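Long-range contacts in periplasmic binding protein/LacI transcriptional regulator (Clostridium phytofermentans, PDB 3BRS), which probably binds a sugar between its two lobes and hands it to a membrane transporter, as periplasmic binding proteins of this fold do: residues A[5-10]-A[62-67]; A[67-72]-A[89-94]; A[111-116]-A[147-152]; A[136-141]-A[195-200]. One frame throughout, in Å; residues are numbered along the deposited sequence. Where two conformers were deposited one is given.

In the fold
From the N terminus, the chain runs through strand 7-11, helix 20-36, strand 39-42 and helix 51-63 before contact 1 closes a loop by bringing the turn after that helix back to the start of strand 7-11. Contact 2 follows in series and shares Asp67 with it; its short loop pairs strand 92-96 with strand 68-71 in the first lobe's sheet. In the second lobe contact 3 packs helix 113-127 on helix 144-157, closing a loop that contains strand 133-138. Contact 4 pairs strands 133-138 and 191-196 around a longer loop of helix 144-157, strand 164-169 and helix 174-187. These two cross along the chain and meet where Arg149 reaches Leu197.

Contact 1: A[5-10]-A[62-67]; sequences QYYMIC and IKRKPD
Asp67 meets the backbone of Tyr7 with two hydrogen bonds. Its N-H points nearly along the carbonyl axis of Tyr7, with Asp67 N and Tyr7 O only 2.5 Å apart, a very short bond. In return Tyr7 N gives an almost straight bond (168°) to Asp67 OD2 at 3.0 Å, on the oxygen's anti lone pair. Aspartate suits the place because its short side chain can turn back to the strand that its own N-H holds. OD2 also lies at the edge of the Tyr6 ring.

The apolar part centres on Pro66. Its CB sits over a face of the Tyr7 ring, a CH-pi contact, and Ile9 CD1 packs on the same Pro66 CB at 3.9 Å. Tyr7 CG stands anti to the backbone N (chi1 177°), laying the ring alongside 64-66. At its far end Tyr7 OH touches Arg64 CD at 3.2 Å; both Tyr7 OH and Arg64 NH1 bind Glu41.

Lys65, with positive phi, turns the chain from helix 51-63 towards strand 68-71, in the parallel alpha/beta lobe typical of periplasmic binding proteins. Strand 7-11 lies between strands 39-42 and 68-71, with helix 246-262 packing on Tyr6 and Met8.

Contact 2: A[67-72]-A[89-94]; sequences DVILLA and AGIKLI
A beta-alpha-beta unit, strand 68-71, helix 80-83 and strand 92-96, brings its two strands side by side here as parallel neighbours, their short axes 4.8 Å apart and inclined by 22°. Ile69 uses both its backbone groups: Ile69 N donates to Lys92 O at 2.8 Å, close to the C=O axis, and Ile69 O accepts from Ile94 N at 3.1 Å. Lys92 N to Asp67 O opens the series and Leu71 N to Ile94 O continues it. Leu93, between the bonded residues, turns its N-H the other way, to the carboxylate of Asp106.

In the parallel sheet of this lobe the strands lie between two layers of helix, so both faces carry mainly apolar side chains. On one face, Val68 CG1 meets Ile94 CG1 at 4.1 Å, while Leu70 and Ile94 run side by side in the same direction. Lys92 adds its first carbons: CB lies 3.9 Å from Val68 CG2, and the bent chain then leads its end away from strand 68-71. Val68, Lys92 and Ile94 pack on Leu260 and Leu261 of helix 246-262. On the other face, towards helix 51-63, Leu93 CG is anti to its backbone N (chi1 177°), which carries CD1 between Ile69 CG2 and Leu71 CB. The branched Ile91 lays CG2 over the peptide joining Val68 to Ile69, 3.6 Å from Ile69 N.

Before the strand, Gly90 takes a positive phi, where a side chain would crowd the carbonyl of Ala89. A water donates to both Gly90 O and Asp67 O, so Asp67 O is held by two donors.

Contact 3: A[111-116]-A[147-152]; sequences TDNIQA and MDREEG
Two helices of the second lobe meet here, helix 113-127 setting its N-terminal turn against helix 144-157. Strand 107-110 still belongs to the first lobe's sheet, so Thr111 and Asp112 lie just where the chain passes between lobes. Asp112 is the N-cap: Asp112 OD1 takes the N-H of Gln115 in a nearly straight bond of 3.2 Å, its short carboxylate suiting an N-H of the first turn.

The tight part lies where the backbones come closest. A CB on Gly152 would clash with Ile114 O; without one, the helices can approach until Gly152 CA is 3.4 Å from Ile114 O in a CA-H...O contact. Next to it Asn113 CB and Asp148 CB meet at 3.5 Å, and Ile114 CG1 packs against Asp148 CB, the side chains crossing obliquely. Ile114 suits this border because its branch CG2 packs on Gly152, while CG1 leads CD1 outward.

The other side is looser and wetter. There Ile114 CD1 merely brushes the carboxylate of the exposed Glu151, 3.8 Å from OE2, and two waters link Asp148 to Asn113. Both donate to Asp148 OD2; one accepts from Asn113 N and the other from Asn113 ND2. Asp148 OD2 also has a salt bridge to Lys144. Its negative charge near the start of helix 113-127 may be favoured by the helix dipole.

Back in the buried part, the extended Arg149 lies alongside Asn113 and grips it side-on. Arg149 NE and NH2 both donate to Asn113 OD1, NE at 2.8 Å; the oxygen lies in the guanidinium plane, yet NE sits 45° above the plane of the amide carbonyl.

Contact 4: A[136-141]-A[195-200]; sequences VISFVK and VGLNQY
Strands 133-138 and 191-196 run parallel, each leading into a loop and a helix N-terminus, the usual layout of this alpha/beta lobe. Ile137 supplies both bonds across them: Ile137 N to Val195 O at 2.7 Å, and Ile137 O from Leu197 N at 2.9 Å. Gly196 opposite Ile137 brings no side chain to that face. On the other, Val136 lies beside Val195, and Val136 CG1 also meets Leu197 CG.

Phe139 follows the strand, its CG in the crowded position between backbone N and carbonyl carbon (chi1 50°), which swings the ring over Asn198. Its CB meets Asn198 OD1 at 3.6 Å. CG lies over Asn198 CG, CD1 over CG and CB of Asn198, and CD2 near Asn198 ND2. Amide and ring planes are 10° apart, with Asn198 CB over the ring face in a CH-pi contact. Further out, Phe139 CE1 comes within 3.5 Å of Leu197 O and packs on Leu197 CB, and CZ at the tip reaches Arg149 NH1. Asparagine suits position 198: its side chain caps a backbone N of helix 199-211, and OD1 also hydrogen-bonds Ser201 OG.

Strand 164-169 flanks strand 133-138 on its far edge; Ile137 packs on helix 174-187 and Phe139 on helix 144-157.

Contact 1: A[5-10]-A[62-67]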
loop_
_atom_site.group_PDB
_atom_site.type_symbol
_atom_site.label_atom_id
_atom_site.label_comp_id
_atom_site.label_asym_id
_atom_site.label_seq_id
_atom_site.Cartn_x
_atom_site.Cartn_y
_atom_site.Cartn_z
ATOM N N GLN A 5 -13.977 -20.346 -20.245
ATOM C CA GLN A 5 -13.397 -19.089 -19.667
ATOM C C GLN A 5 -12.830 -19.332 -18.287
ATOM O O GLN A 5 -13.465 -19.995 -17.437
ATOM C CB GLN A 5 -14.458 -18.022 -19.509
ATOM C CG GLN A 5 -14.505 -16.960 -20.594
ATOM C CD GLN A 5 -15.347 -15.770 -20.107
ATOM O OE1 GLN A 5 -15.464 -14.731 -20.777
ATOM N NE2 GLN A 5 -15.927 -15.926 -18.910
ATOM N N TYR A 6 -11.645 -18.767 -18.064
ATOM C CA TYR A 6 -11.022 -18.742 -16.750
ATOM C C TYR A 6 -11.797 -17.879 -15.769
ATOM O O TYR A 6 -12.241 -16.780 -16.130
ATOM C CB TYR A 6 -9.611 -18.250 -16.923
ATOM C CG TYR A 6 -8.697 -19.274 -17.613
ATOM C CD1 TYR A 6 -8.042 -18.956 -18.804
ATOM C CD2 TYR A 6 -8.485 -20.556 -17.058
ATOM C CE1 TYR A 6 -7.210 -19.878 -19.453
ATOM C CE2 TYR A 6 -7.639 -21.503 -17.713
ATOM C CZ TYR A 6 -7.004 -21.135 -18.898
ATOM O OH TYR A 6 -6.148 -22.018 -19.541
ATOM N N TYR A 7 -11.965 -18.403 -14.537
ATOM C CA TYR A 7 -12.649 -17.699 -13.446
ATOM C C TYR A 7 -11.609 -17.306 -12.335
ATOM O O TYR A 7 -10.993 -18.171 -11.706
ATOM C CB TYR A 7 -13.847 -18.533 -12.928
ATOM C CG TYR A 7 -14.652 -18.019 -11.760
ATOM C CD1 TYR A 7 -15.212 -18.973 -10.811
ATOM C CD2 TYR A 7 -14.874 -16.621 -11.558
ATOM C CE1 TYR A 7 -15.906 -18.563 -9.683
ATOM C CE2 TYR A 7 -15.606 -16.159 -10.418
ATOM C CZ TYR A 7 -16.124 -17.159 -9.483
ATOM O OH TYR A 7 -16.853 -16.761 -8.379
ATOM N N MET A 8 -11.453 -15.993 -12.139
ATOM C CA MET A 8 -10.472 -15.382 -11.214
ATOM C C MET A 8 -11.200 -14.514 -10.190
ATOM O O MET A 8 -12.166 -13.847 -10.500
ATOM C CB MET A 8 -9.465 -14.494 -11.958
ATOM C CG MET A 8 -8.608 -15.180 -13.070
ATOM S SD MET A 8 -7.003 -14.331 -13.406
ATOM C CE MET A 8 -6.477 -15.402 -14.724
ATOM N N ILE A 9 -10.803 -14.574 -8.927
ATOM C CA ILE A 9 -11.491 -13.679 -7.953
ATOM C C ILE A 9 -10.434 -12.801 -7.353
ATOM O O ILE A 9 -9.439 -13.319 -6.849
ATOM C CB ILE A 9 -12.205 -14.511 -6.856
ATOM C CG1 ILE A 9 -13.416 -15.254 -7.457
ATOM C CG2 ILE A 9 -12.640 -13.566 -5.625
ATOM C CD1 ILE A 9 -14.079 -16.305 -6.362
ATOM N N CYS A 10 -10.626 -11.478 -7.446
ATOM C CA CYS A 10 -9.668 -10.516 -6.865
ATOM C C CYS A 10 -10.102 -10.078 -5.459
ATOM O O CYS A 10 -11.296 -9.724 -5.270
ATOM C CB CYS A 10 -9.560 -9.275 -7.798
ATOM S SG CYS A 10 -8.376 -8.145 -7.035
ATOM N N ILE A 62 -12.737 -19.468 -2.098
ATOM C CA ILE A 62 -12.382 -20.867 -2.298
ATOM C C ILE A 62 -13.608 -21.725 -2.605
ATOM O O ILE A 62 -13.539 -22.527 -3.513
ATOM C CB ILE A 62 -11.691 -21.458 -1.069
ATOM C CG1 ILE A 62 -10.302 -20.801 -0.842
ATOM C CG2 ILE A 62 -11.608 -23.050 -1.165
ATOM C CD1 ILE A 62 -9.813 -21.038 0.561
ATOM N N LYS A 63 -14.700 -21.557 -1.861
ATOM C CA LYS A 63 -15.961 -22.256 -2.199
ATOM C C LYS A 63 -16.631 -21.846 -3.500
ATOM O O LYS A 63 -17.465 -22.583 -4.020
ATOM C CB LYS A 63 -16.988 -22.135 -1.077
ATOM C CG LYS A 63 -16.489 -22.500 0.316
ATOM C CD LYS A 63 -16.483 -23.992 0.553
ATOM C CE LYS A 63 -16.564 -24.320 2.079
ATOM N NZ LYS A 63 -16.819 -25.792 2.428
ATOM N N ARG A 64 -16.267 -20.709 -4.078
ATOM C CA ARG A 64 -16.733 -20.415 -5.449
ATOM C C ARG A 64 -15.980 -21.161 -6.546
ATOM O O ARG A 64 -16.365 -21.098 -7.684
ATOM C CB ARG A 64 -16.725 -18.941 -5.742
ATOM C CG ARG A 64 -17.743 -18.180 -4.896
ATOM C CD ARG A 64 -17.874 -16.725 -5.363
ATOM N NE ARG A 64 -18.510 -15.901 -4.300
ATOM C CZ ARG A 64 -18.789 -14.624 -4.467
ATOM N NH1 ARG A 64 -18.475 -14.033 -5.651
ATOM N NH2 ARG A 64 -19.357 -13.950 -3.458
ATOM N N LYS A 65 -14.899 -21.891 -6.220
ATOM C CA LYS A 65 -14.129 -22.745 -7.229
ATOM C C LYS A 65 -13.660 -21.869 -8.436
ATOM O O LYS A 65 -13.849 -22.150 -9.597
ATOM C CB LYS A 65 -14.874 -24.045 -7.600
ATOM C CG LYS A 65 -15.232 -24.887 -6.290
ATOM C CD LYS A 65 -15.668 -26.293 -6.508
ATOM C CE LYS A 65 -15.498 -27.176 -5.211
ATOM N NZ LYS A 65 -16.069 -26.613 -3.925
ATOM N N PRO A 66 -12.979 -20.795 -8.124
ATOM C CA PRO A 66 -12.260 -20.026 -9.194
ATOM C C PRO A 66 -10.951 -20.787 -9.604
ATOM O O PRO A 66 -10.533 -21.781 -8.931
ATOM C CB PRO A 66 -11.925 -18.750 -8.494
ATOM C CG PRO A 66 -11.602 -19.348 -6.970
ATOM C CD PRO A 66 -12.700 -20.340 -6.749
ATOM N N ASP A 67 -10.326 -20.377 -10.698
ATOM C CA ASP A 67 -9.064 -20.934 -11.114
ATOM C C ASP A 67 -7.914 -20.236 -10.368
ATOM O O ASP A 67 -6.846 -20.822 -10.114
ATOM C CB ASP A 67 -8.937 -20.680 -12.615
ATOM C CG ASP A 67 -9.853 -21.575 -13.440
ATOM O OD1 ASP A 67 -9.857 -22.816 -13.214
ATOM O OD2 ASP A 67 -10.586 -21.009 -14.262
#

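Contact 2: A[67-72]-A[89-94]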
loop_
_atom_site.group_PDB
_atom_site.type_symbol
_atom_site.label_atom_id
_atom_site.label_comp_id
_atom_site.label_asym_id
_atom_site.label_seq_id
_atom_site.Cartn_x
_atom_site.Cartn_y
_atom_site.Cartn_z
ATOM N N ASP A 67 -10.326 -20.377 -10.698
ATOM C CA ASP A 67 -9.064 -20.934 -11.114
ATOM C C ASP A 67 -7.914 -20.236 -10.368
ATOM O O ASP A 67 -6.846 -20.822 -10.114
ATOM C CB ASP A 67 -8.937 -20.680 -12.615
ATOM C CG ASP A 67 -9.853 -21.575 -13.440
ATOM O OD1 ASP A 67 -9.857 -22.816 -13.214
ATOM O OD2 ASP A 67 -10.586 -21.009 -14.262
ATOM N N VAL A 68 -8.150 -18.986 -9.979
ATOM C CA VAL A 68 -7.102 -18.098 -9.429
ATOM C C VAL A 68 -7.713 -17.209 -8.389
ATOM O O VAL A 68 -8.830 -16.740 -8.573
ATOM C CB VAL A 68 -6.507 -17.132 -10.515
ATOM C CG1 VAL A 68 -5.443 -16.190 -9.880
ATOM C CG2 VAL A 68 -5.903 -17.903 -11.721
ATOM N N ILE A 69 -7.001 -16.941 -7.310
ATOM C CA ILE A 69 -7.450 -15.861 -6.430
ATOM C C ILE A 69 -6.307 -14.866 -6.403
ATOM O O ILE A 69 -5.144 -15.278 -6.218
ATOM C CB ILE A 69 -7.659 -16.426 -5.021
ATOM C CG1 ILE A 69 -9.079 -17.011 -4.863
ATOM C CG2 ILE A 69 -7.252 -15.388 -3.909
ATOM C CD1 ILE A 69 -9.160 -18.050 -3.614
ATOM N N LEU A 70 -6.585 -13.573 -6.616
ATOM C CA LEU A 70 -5.541 -12.541 -6.448
ATOM C C LEU A 70 -5.755 -11.866 -5.094
ATOM O O LEU A 70 -6.869 -11.442 -4.823
ATOM C CB LEU A 70 -5.613 -11.447 -7.536
ATOM C CG LEU A 70 -5.517 -11.965 -8.958
ATOM C CD1 LEU A 70 -6.849 -12.519 -9.417
ATOM C CD2 LEU A 70 -5.171 -10.773 -9.728
ATOM N N LEU A 71 -4.714 -11.671 -4.276
ATOM C CA LEU A 71 -5.018 -11.371 -2.921
ATOM C C LEU A 71 -4.082 -10.321 -2.482
ATOM O O LEU A 71 -2.875 -10.502 -2.673
ATOM C CB LEU A 71 -4.863 -12.642 -2.053
ATOM C CG LEU A 71 -4.882 -12.436 -0.546
ATOM C CD1 LEU A 71 -6.233 -11.830 -0.042
ATOM C CD2 LEU A 71 -4.556 -13.791 0.130
ATOM N N ALA A 72 -4.617 -9.236 -1.895
ATOM C CA ALA A 72 -3.749 -8.219 -1.223
ATOM C C ALA A 72 -3.941 -8.533 0.252
ATOM O O ALA A 72 -5.053 -8.451 0.757
ATOM C CB ALA A 72 -4.123 -6.797 -1.604
ATOM N N ALA A 89 -6.955 -26.292 -2.408
ATOM C CA ALA A 89 -8.235 -26.296 -3.080
ATOM C C ALA A 89 -7.932 -26.385 -4.553
ATOM O O ALA A 89 -8.854 -26.403 -5.372
ATOM C CB ALA A 89 -9.091 -25.009 -2.739
ATOM N N GLY A 90 -6.669 -26.420 -4.945
ATOM C CA GLY A 90 -6.451 -26.472 -6.444
ATOM C C GLY A 90 -6.488 -25.133 -7.166
ATOM O O GLY A 90 -6.519 -25.033 -8.410
ATOM N N ILE A 91 -6.440 -24.083 -6.367
ATOM C CA ILE A 91 -6.450 -22.672 -6.871
ATOM C C ILE A 91 -5.050 -22.015 -6.868
ATOM O O ILE A 91 -4.270 -22.134 -5.899
ATOM C CB ILE A 91 -7.444 -21.796 -5.998
ATOM C CG1 ILE A 91 -8.843 -22.437 -6.019
ATOM C CG2 ILE A 91 -7.595 -20.435 -6.614
ATOM C CD1 ILE A 91 -9.759 -21.963 -4.891
ATOM N N LYS A 92 -4.756 -21.293 -7.952
ATOM C CA LYS A 92 -3.544 -20.490 -8.092
ATOM C C LYS A 92 -3.634 -19.233 -7.193
ATOM O O LYS A 92 -4.680 -18.583 -7.128
ATOM C CB LYS A 92 -3.463 -20.057 -9.584
ATOM C CG LYS A 92 -3.295 -21.188 -10.599
ATOM C CD LYS A 92 -1.861 -21.701 -10.553
ATOM C CE LYS A 92 -1.751 -23.186 -10.254
ATOM N NZ LYS A 92 -2.149 -23.974 -11.435
ATOM N N LEU A 93 -2.559 -18.879 -6.491
ATOM C CA LEU A 93 -2.541 -17.687 -5.718
ATOM C C LEU A 93 -1.575 -16.691 -6.348
ATOM O O LEU A 93 -0.372 -16.972 -6.399
ATOM C CB LEU A 93 -2.121 -17.988 -4.278
ATOM C CG LEU A 93 -1.982 -16.838 -3.297
ATOM C CD1 LEU A 93 -3.250 -15.942 -3.223
ATOM C CD2 LEU A 93 -1.695 -17.439 -1.983
ATOM N N ILE A 94 -2.077 -15.541 -6.779
ATOM C CA ILE A 94 -1.258 -14.317 -7.029
ATOM C C ILE A 94 -1.360 -13.374 -5.863
ATOM O O ILE A 94 -2.468 -13.003 -5.414
ATOM C CB ILE A 94 -1.739 -13.520 -8.310
ATOM C CG1 ILE A 94 -1.818 -14.422 -9.452
ATOM C CG2 ILE A 94 -0.834 -12.260 -8.700
ATOM C CD1 ILE A 94 -0.663 -15.318 -9.521
HETATM O O HOH W 1 -6.099 -23.465 -10.607
#

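Contact 3: A[111-116]-A[147-152]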
loop_
_atom_site.group_PDB
_atom_site.type_symbol
_atom_site.label_atom_id
_atom_site.label_comp_id
_atom_site.label_asym_id
_atom_site.label_seq_id
_atom_site.Cartn_x
_atom_site.Cartn_y
_atom_site.Cartn_z
ATOM N N THR A 111 4.918 -3.084 -5.516
ATOM C CA THR A 111 6.029 -2.087 -5.523
ATOM C C THR A 111 7.153 -2.627 -4.651
ATOM O O THR A 111 6.901 -3.358 -3.671
ATOM C CB THR A 111 5.479 -0.739 -4.912
ATOM O OG1 THR A 111 4.271 -0.425 -5.601
ATOM C CG2 THR A 111 6.424 0.436 -5.053
ATOM N N ASP A 112 8.389 -2.237 -4.931
ATOM C CA ASP A 112 9.464 -2.331 -3.931
ATOM C C ASP A 112 9.160 -1.260 -2.858
ATOM O O ASP A 112 9.428 -0.026 -3.057
ATOM C CB ASP A 112 10.841 -2.142 -4.606
ATOM C CG ASP A 112 12.030 -2.504 -3.685
ATOM O OD1 ASP A 112 11.872 -2.610 -2.455
ATOM O OD2 ASP A 112 13.161 -2.672 -4.182
ATOM N N ASN A 113 8.610 -1.704 -1.716
ATOM C CA ASN A 113 8.143 -0.748 -0.640
ATOM C C ASN A 113 9.283 -0.251 0.207
ATOM O O ASN A 113 9.343 0.939 0.658
ATOM C CB ASN A 113 6.909 -1.266 0.124
ATOM C CG ASN A 113 5.662 -1.294 -0.786
ATOM O OD1 ASN A 113 5.125 -0.239 -1.093
ATOM N ND2 ASN A 113 5.316 -2.442 -1.332
ATOM N N ILE A 114 10.290 -1.111 0.289
ATOM C CA ILE A 114 11.497 -0.760 1.010
ATOM C C ILE A 114 12.142 0.354 0.239
ATOM O O ILE A 114 12.427 1.418 0.781
ATOM C CB ILE A 114 12.425 -1.932 1.304
ATOM C CG1 ILE A 114 11.738 -2.906 2.265
ATOM C CG2 ILE A 114 13.650 -1.419 2.146
ATOM C CD1 ILE A 114 12.343 -4.326 2.330
ATOM N N GLN A 115 12.386 0.164 -1.023
ATOM C CA GLN A 115 12.994 1.277 -1.779
ATOM C C GLN A 115 12.149 2.508 -1.852
ATOM O O GLN A 115 12.673 3.603 -1.800
ATOM C CB GLN A 115 13.436 0.849 -3.170
ATOM C CG GLN A 115 14.762 0.036 -3.194
ATOM C CD GLN A 115 16.027 0.829 -2.881
ATOM O OE1 GLN A 115 16.136 2.042 -3.143
ATOM N NE2 GLN A 115 17.022 0.124 -2.318
ATOM N N ALA A 116 10.816 2.370 -1.988
ATOM C CA ALA A 116 9.965 3.565 -1.786
ATOM C C ALA A 116 10.213 4.361 -0.454
ATOM O O ALA A 116 10.403 5.578 -0.537
ATOM C CB ALA A 116 8.512 3.246 -1.978
ATOM N N MET A 147 4.990 -1.991 6.931
ATOM C CA MET A 147 6.270 -2.411 7.477
ATOM C C MET A 147 7.396 -2.089 6.582
ATOM O O MET A 147 8.416 -1.690 7.070
ATOM C CB MET A 147 6.296 -3.936 7.783
ATOM C CG MET A 147 4.994 -4.534 8.485
ATOM S SD MET A 147 4.811 -6.356 8.847
ATOM C CE MET A 147 6.521 -6.741 9.065
ATOM N N ASP A 148 7.281 -2.384 5.285
ATOM C CA ASP A 148 8.404 -2.200 4.345
ATOM C C ASP A 148 8.701 -0.693 4.157
ATOM O O ASP A 148 9.812 -0.271 4.130
ATOM C CB ASP A 148 8.151 -2.868 2.952
ATOM C CG ASP A 148 8.273 -4.416 2.963
ATOM O OD1 ASP A 148 8.588 -5.011 4.004
ATOM O OD2 ASP A 148 8.009 -5.054 1.921
ATOM N N ARG A 149 7.661 0.105 4.074
ATOM C CA ARG A 149 7.722 1.572 3.990
ATOM C C ARG A 149 8.399 2.273 5.160
ATOM O O ARG A 149 9.251 3.179 4.940
ATOM C CB ARG A 149 6.326 2.122 3.745
ATOM C CG ARG A 149 5.918 1.850 2.257
ATOM C CD ARG A 149 4.569 2.362 1.913
ATOM N NE ARG A 149 4.062 1.619 0.770
ATOM C CZ ARG A 149 2.788 1.691 0.369
ATOM N NH1 ARG A 149 1.886 2.525 0.993
ATOM N NH2 ARG A 149 2.409 0.916 -0.637
ATOM N N GLU A 150 8.074 1.824 6.390
ATOM C CA GLU A 150 8.621 2.420 7.589
ATOM C C GLU A 150 10.113 1.986 7.750
ATOM O O GLU A 150 10.935 2.771 8.151
ATOM C CB GLU A 150 7.784 1.991 8.814
ATOM C CG GLU A 150 8.410 2.393 10.151
ATOM C CD GLU A 150 7.543 1.890 11.256
ATOM O OE1 GLU A 150 6.307 1.851 11.022
ATOM O OE2 GLU A 150 8.036 1.500 12.318
ATOM N N GLU A 151 10.411 0.736 7.436
ATOM C CA GLU A 151 11.808 0.209 7.372
ATOM C C GLU A 151 12.651 0.904 6.375
ATOM O O GLU A 151 13.763 1.434 6.703
ATOM C CB GLU A 151 11.754 -1.286 7.016
ATOM C CG GLU A 151 13.122 -1.998 6.957
ATOM C CD GLU A 151 13.026 -3.403 6.291
ATOM O OE1 GLU A 151 11.923 -4.062 6.404
ATOM O OE2 GLU A 151 14.048 -3.859 5.683
ATOM N N GLY A 152 12.127 0.990 5.149
ATOM C CA GLY A 152 12.714 1.880 4.109
ATOM C C GLY A 152 12.981 3.245 4.583
ATOM O O GLY A 152 14.090 3.724 4.471
HETATM O O HOH W 2 8.764 -3.967 -0.327
HETATM O O HOH W 3 5.758 -4.856 0.538
#

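Contact 4: A[136-141]-A[195-200]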
loop_
_atom_site.group_PDB
_atom_site.type_symbol
_atom_site.label_atom_id
_atom_site.label_comp_id
_atom_site.label_asym_id
_atom_site.label_seq_id
_atom_site.Cartn_x
_atom_site.Cartn_y
_atom_site.Cartn_z
ATOM N N VAL A 136 5.720 10.832 11.799
ATOM C CA VAL A 136 5.184 9.895 10.802
ATOM C C VAL A 136 3.746 9.434 11.037
ATOM O O VAL A 136 3.354 8.983 12.136
ATOM C CB VAL A 136 6.021 8.622 10.734
ATOM C CG1 VAL A 136 5.664 7.694 9.569
ATOM C CG2 VAL A 136 7.504 8.960 10.695
ATOM N N ILE A 137 2.960 9.519 9.983
ATOM C CA ILE A 137 1.639 8.887 9.964
ATOM C C ILE A 137 1.717 7.667 9.031
ATOM O O ILE A 137 1.871 7.771 7.722
ATOM C CB ILE A 137 0.491 9.805 9.491
ATOM C CG1 ILE A 137 0.411 11.117 10.263
ATOM C CG2 ILE A 137 -0.891 9.011 9.647
ATOM C CD1 ILE A 137 0.422 10.905 11.869
ATOM N N SER A 138 1.610 6.520 9.702
ATOM C CA SER A 138 1.463 5.233 9.045
ATOM C C SER A 138 0.001 4.821 9.001
ATOM O O SER A 138 -0.908 5.537 9.476
ATOM C CB SER A 138 2.323 4.165 9.678
ATOM O OG SER A 138 2.455 3.101 8.741
ATOM N N PHE A 139 -0.217 3.681 8.370
ATOM C CA PHE A 139 -1.515 3.147 8.151
ATOM C C PHE A 139 -1.715 1.845 8.991
ATOM O O PHE A 139 -1.944 1.913 10.225
ATOM C CB PHE A 139 -1.824 2.997 6.655
ATOM C CG PHE A 139 -0.784 2.273 5.791
ATOM C CD1 PHE A 139 0.452 2.889 5.479
ATOM C CD2 PHE A 139 -1.119 1.110 5.115
ATOM C CE1 PHE A 139 1.438 2.272 4.614
ATOM C CE2 PHE A 139 -0.200 0.469 4.222
ATOM C CZ PHE A 139 1.109 1.072 3.932
ATOM N N VAL A 140 -1.540 0.659 8.390
ATOM C CA VAL A 140 -1.965 -0.591 9.127
ATOM C C VAL A 140 -0.711 -1.253 9.480
ATOM O O VAL A 140 -0.063 -1.777 8.611
ATOM C CB VAL A 140 -2.883 -1.599 8.330
ATOM C CG1 VAL A 140 -3.194 -2.918 9.231
ATOM C CG2 VAL A 140 -4.166 -0.943 8.050
ATOM N N LYS A 141 -0.343 -1.165 10.761
ATOM C CA LYS A 141 0.982 -1.537 11.254
ATOM C C LYS A 141 1.422 -2.933 10.839
ATOM O O LYS A 141 2.629 -3.208 10.615
ATOM C CB LYS A 141 1.006 -1.484 12.813
ATOM C CG LYS A 141 2.376 -1.893 13.375
ATOM C CD LYS A 141 2.609 -1.422 14.750
ATOM C CE LYS A 141 4.008 -1.812 15.108
ATOM N NZ LYS A 141 4.524 -0.670 15.923
ATOM N N VAL A 195 5.622 12.850 7.627
ATOM C CA VAL A 195 5.626 11.783 6.568
ATOM C C VAL A 195 4.333 10.990 6.572
ATOM O O VAL A 195 3.941 10.436 7.604
ATOM C CB VAL A 195 6.823 10.843 6.774
ATOM C CG1 VAL A 195 6.960 9.876 5.626
ATOM C CG2 VAL A 195 8.086 11.664 6.918
ATOM N N GLY A 196 3.634 10.917 5.453
ATOM C CA GLY A 196 2.436 10.019 5.352
ATOM C C GLY A 196 2.824 8.852 4.470
ATOM O O GLY A 196 3.272 9.037 3.326
ATOM N N LEU A 197 2.613 7.614 4.952
ATOM C CA LEU A 197 3.135 6.397 4.241
ATOM C C LEU A 197 2.128 5.776 3.189
ATOM O O LEU A 197 2.397 4.823 2.437
ATOM C CB LEU A 197 3.637 5.354 5.289
ATOM C CG LEU A 197 4.996 5.774 5.946
ATOM C CD1 LEU A 197 5.452 4.539 6.840
ATOM C CD2 LEU A 197 5.980 6.204 4.810
ATOM N N ASN A 198 0.936 6.300 3.177
ATOM C CA ASN A 198 -0.002 5.958 2.112
ATOM C C ASN A 198 -0.970 7.099 1.833
ATOM O O ASN A 198 -0.901 8.103 2.492
ATOM C CB ASN A 198 -0.695 4.616 2.406
ATOM C CG ASN A 198 -1.875 4.748 3.342
ATOM O OD1 ASN A 198 -1.916 5.608 4.245
ATOM N ND2 ASN A 198 -2.847 3.878 3.139
ATOM N N GLN A 199 -1.922 6.963 0.935
ATOM C CA GLN A 199 -2.755 8.141 0.640
ATOM C C GLN A 199 -3.627 8.640 1.807
ATOM O O GLN A 199 -3.649 9.839 2.089
ATOM C CB GLN A 199 -3.585 7.864 -0.589
ATOM C CG GLN A 199 -4.440 8.967 -1.101
ATOM C CD GLN A 199 -5.522 8.402 -2.019
ATOM O OE1 GLN A 199 -5.374 7.296 -2.581
ATOM N NE2 GLN A 199 -6.610 9.137 -2.171
ATOM N N TYR A 200 -4.344 7.720 2.495
ATOM C CA TYR A 200 -5.100 8.038 3.714
ATOM C C TYR A 200 -4.352 8.855 4.694
ATOM O O TYR A 200 -4.901 9.801 5.270
ATOM C CB TYR A 200 -5.596 6.738 4.422
ATOM C CG TYR A 200 -6.522 5.903 3.556
ATOM C CD1 TYR A 200 -6.024 4.867 2.772
ATOM C CD2 TYR A 200 -7.871 6.166 3.522
ATOM C CE1 TYR A 200 -6.872 4.017 1.979
ATOM C CE2 TYR A 200 -8.750 5.378 2.738
ATOM C CZ TYR A 200 -8.258 4.269 1.995
ATOM O OH TYR A 200 -9.129 3.501 1.226
#